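Local coordinates for protein nucleoside-triphosphatase THEP1 (Aquifex aeolicus, PDB 1YE8) that hydrolyses nucleoside triphosphates, among them ATP, GTP, CTP, TTP and UTP, to the diphosphate and phosphate, without acting as a kinase, at residues I29-E34 and I103-I108. Residues are numbered along the deposited sequence; the frame is centred on the assembly and turned at random.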
loop_
_atom_site.group_PDB
_atom_site.type_symbol
_atom_site.label_atom_id
_atom_site.label_comp_id
_atom_site.label_asym_id
_atom_site.label_seq_id
_atom_site.Cartn_x
_atom_site.Cartn_y
_atom_site.Cartn_z
ATOM N N ILE A 29 2.412 9.567 5.002
ATOM C CA ILE A 29 3.549 8.805 5.549
ATOM C C ILE A 29 3.336 7.324 5.248
ATOM O O ILE A 29 2.283 6.769 5.580
ATOM C CB ILE A 29 3.721 9.008 7.082
ATOM C CG1 ILE A 29 3.693 10.489 7.493
ATOM C CG2 ILE A 29 4.993 8.327 7.550
ATOM C CD1 ILE A 29 3.425 10.709 9.020
ATOM N N GLY A 30 4.323 6.673 4.638
ATOM C CA GLY A 30 4.199 5.253 4.332
ATOM C C GLY A 30 5.077 4.847 3.169
ATOM O O GLY A 30 6.213 5.310 3.043
ATOM N N PHE A 31 4.557 3.992 2.296
ATOM C CA PHE A 31 5.349 3.511 1.182
ATOM C C PHE A 31 4.483 3.093 0.026
ATOM O O PHE A 31 3.274 2.786 0.194
ATOM C CB PHE A 31 6.290 2.360 1.616
ATOM C CG PHE A 31 5.572 1.054 1.911
ATOM C CD1 PHE A 31 5.219 0.184 0.891
ATOM C CD2 PHE A 31 5.223 0.719 3.218
ATOM C CE1 PHE A 31 4.555 -1.005 1.159
ATOM C CE2 PHE A 31 4.544 -0.469 3.489
ATOM C CZ PHE A 31 4.221 -1.333 2.456
ATOM N N TRP A 32 5.126 3.017 -1.137
ATOM C CA TRP A 32 4.534 2.395 -2.310
ATOM C C TRP A 32 5.517 1.428 -2.944
ATOM O O TRP A 32 6.660 1.289 -2.475
ATOM C CB TRP A 32 4.002 3.430 -3.323
ATOM C CG TRP A 32 5.057 4.363 -3.879
ATOM C CD1 TRP A 32 5.798 4.188 -5.017
ATOM C CD2 TRP A 32 5.485 5.599 -3.301
ATOM N NE1 TRP A 32 6.657 5.252 -5.185
ATOM C CE2 TRP A 32 6.489 6.129 -4.145
ATOM C CE3 TRP A 32 5.115 6.323 -2.157
ATOM C CZ2 TRP A 32 7.130 7.358 -3.877
ATOM C CZ3 TRP A 32 5.764 7.534 -1.889
ATOM C CH2 TRP A 32 6.748 8.030 -2.753
ATOM N N THR A 33 5.054 0.715 -3.964
ATOM C CA THR A 33 5.842 -0.356 -4.561
ATOM C C THR A 33 5.925 -0.143 -6.065
ATOM O O THR A 33 4.898 -0.097 -6.751
ATOM C CB THR A 33 5.208 -1.721 -4.212
ATOM O OG1 THR A 33 5.322 -1.946 -2.797
ATOM C CG2 THR A 33 5.994 -2.887 -4.841
ATOM N N GLU A 34 7.142 0.029 -6.568
ATOM C CA GLU A 34 7.346 0.292 -7.983
ATOM C C GLU A 34 7.965 -0.893 -8.680
ATOM O O GLU A 34 8.774 -1.613 -8.105
ATOM C CB GLU A 34 8.244 1.506 -8.167
ATOM C CG GLU A 34 7.530 2.825 -7.887
ATOM C CD GLU A 34 8.305 4.050 -8.349
ATOM O OE1 GLU A 34 9.241 3.920 -9.176
ATOM O OE2 GLU A 34 7.979 5.157 -7.862
ATOM N N ILE A 103 -1.844 7.487 6.379
ATOM C CA ILE A 103 -0.927 6.356 6.221
ATOM C C ILE A 103 -1.045 5.825 4.801
ATOM O O ILE A 103 -2.156 5.647 4.306
ATOM C CB ILE A 103 -1.268 5.246 7.246
ATOM C CG1 ILE A 103 -1.233 5.834 8.674
ATOM C CG2 ILE A 103 -0.301 4.070 7.086
ATOM C CD1 ILE A 103 -1.719 4.872 9.741
ATOM N N ILE A 104 0.096 5.547 4.165
ATOM C CA ILE A 104 0.131 5.108 2.759
ATOM C C ILE A 104 0.666 3.682 2.671
ATOM O O ILE A 104 1.764 3.415 3.149
ATOM C CB ILE A 104 1.038 6.043 1.918
ATOM C CG1 ILE A 104 0.636 7.515 2.090
ATOM C CG2 ILE A 104 1.070 5.589 0.471
ATOM C CD1 ILE A 104 -0.749 7.915 1.567
ATOM N N ILE A 105 -0.110 2.765 2.086
ATOM C CA ILE A 105 0.319 1.355 2.021
ATOM C C ILE A 105 0.032 0.785 0.628
ATOM O O ILE A 105 -1.087 0.308 0.358
ATOM C CB ILE A 105 -0.404 0.475 3.100
ATOM C CG1 ILE A 105 -0.456 1.163 4.480
ATOM C CG2 ILE A 105 0.305 -0.893 3.200
ATOM C CD1 ILE A 105 -1.163 0.325 5.547
ATOM N N ASP A 106 1.020 0.814 -0.257
ATOM C CA ASP A 106 0.868 0.196 -1.583
ATOM C C ASP A 106 2.009 -0.812 -1.689
ATOM O O ASP A 106 3.177 -0.413 -1.779
ATOM C CB ASP A 106 0.944 1.269 -2.688
ATOM C CG ASP A 106 1.125 0.680 -4.067
ATOM O OD1 ASP A 106 0.264 -0.128 -4.501
ATOM O OD2 ASP A 106 2.092 0.977 -4.790
ATOM N N GLU A 107 1.728 -2.117 -1.676
ATOM C CA GLU A 107 0.433 -2.755 -1.803
ATOM C C GLU A 107 0.258 -3.776 -0.685
ATOM O O GLU A 107 1.227 -4.424 -0.236
ATOM C CB GLU A 107 0.382 -3.469 -3.165
ATOM C CG GLU A 107 -0.928 -4.184 -3.441
ATOM C CD GLU A 107 -1.175 -4.511 -4.895
ATOM O OE1 GLU A 107 -0.419 -4.113 -5.799
ATOM O OE2 GLU A 107 -2.168 -5.189 -5.163
ATOM N N ILE A 108 -0.980 -3.959 -0.243
ATOM C CA ILE A 108 -1.307 -5.099 0.590
ATOM C C ILE A 108 -1.548 -6.261 -0.370
ATOM O O ILE A 108 -2.695 -6.629 -0.674
ATOM C CB ILE A 108 -2.506 -4.809 1.516
ATOM C CG1 ILE A 108 -2.261 -3.513 2.312
ATOM C CG2 ILE A 108 -2.778 -6.006 2.467
ATOM C CD1 ILE A 108 -3.442 -3.016 3.042
#
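I103 meets I29 where two parallel strands pair in the RecA-like P-loop NTPase fold, consistent with a Walker B-type strand that brings an acidic residue to the probable nucleotide site. I104 follows, its N giving a hydrogen bond to I29 O and its O accepting one from F31 N. Between those bonds lies G30, where the chain turns from the parallel sheet into an antiparallel one; a CB there would collide with I104 O. CG2 of I104, anti to its backbone N, comes 3.6 Å from F31 O. I105 shares a sheet face with F31, and its CG2 lies 4.0 Å from ring atom CZ of F31. D106 N then bonds F31 O, while its carboxylate, CG anti to the backbone N (chi1 166°), reaches across to T33. There T33 N approaches D106 OD2 well out of the carboxylate plane (42°), at 3.1 Å; OD2 and OD1 are also hydrogen-bonded to T14 OG1 and T136 OG1, and the D106 side chain lies about 4 Å from a bound magnesium ion. An alanine at D106 would probably leave T33 N without this acceptor and take one hydrogen-bond partner each from T14 OG1 and T136 OG1. The peptide from D106 to E107 is cis, and its carbonyl oxygen, D106 O, accepts a hydrogen bond from T33 OG1 at 2.8 Å.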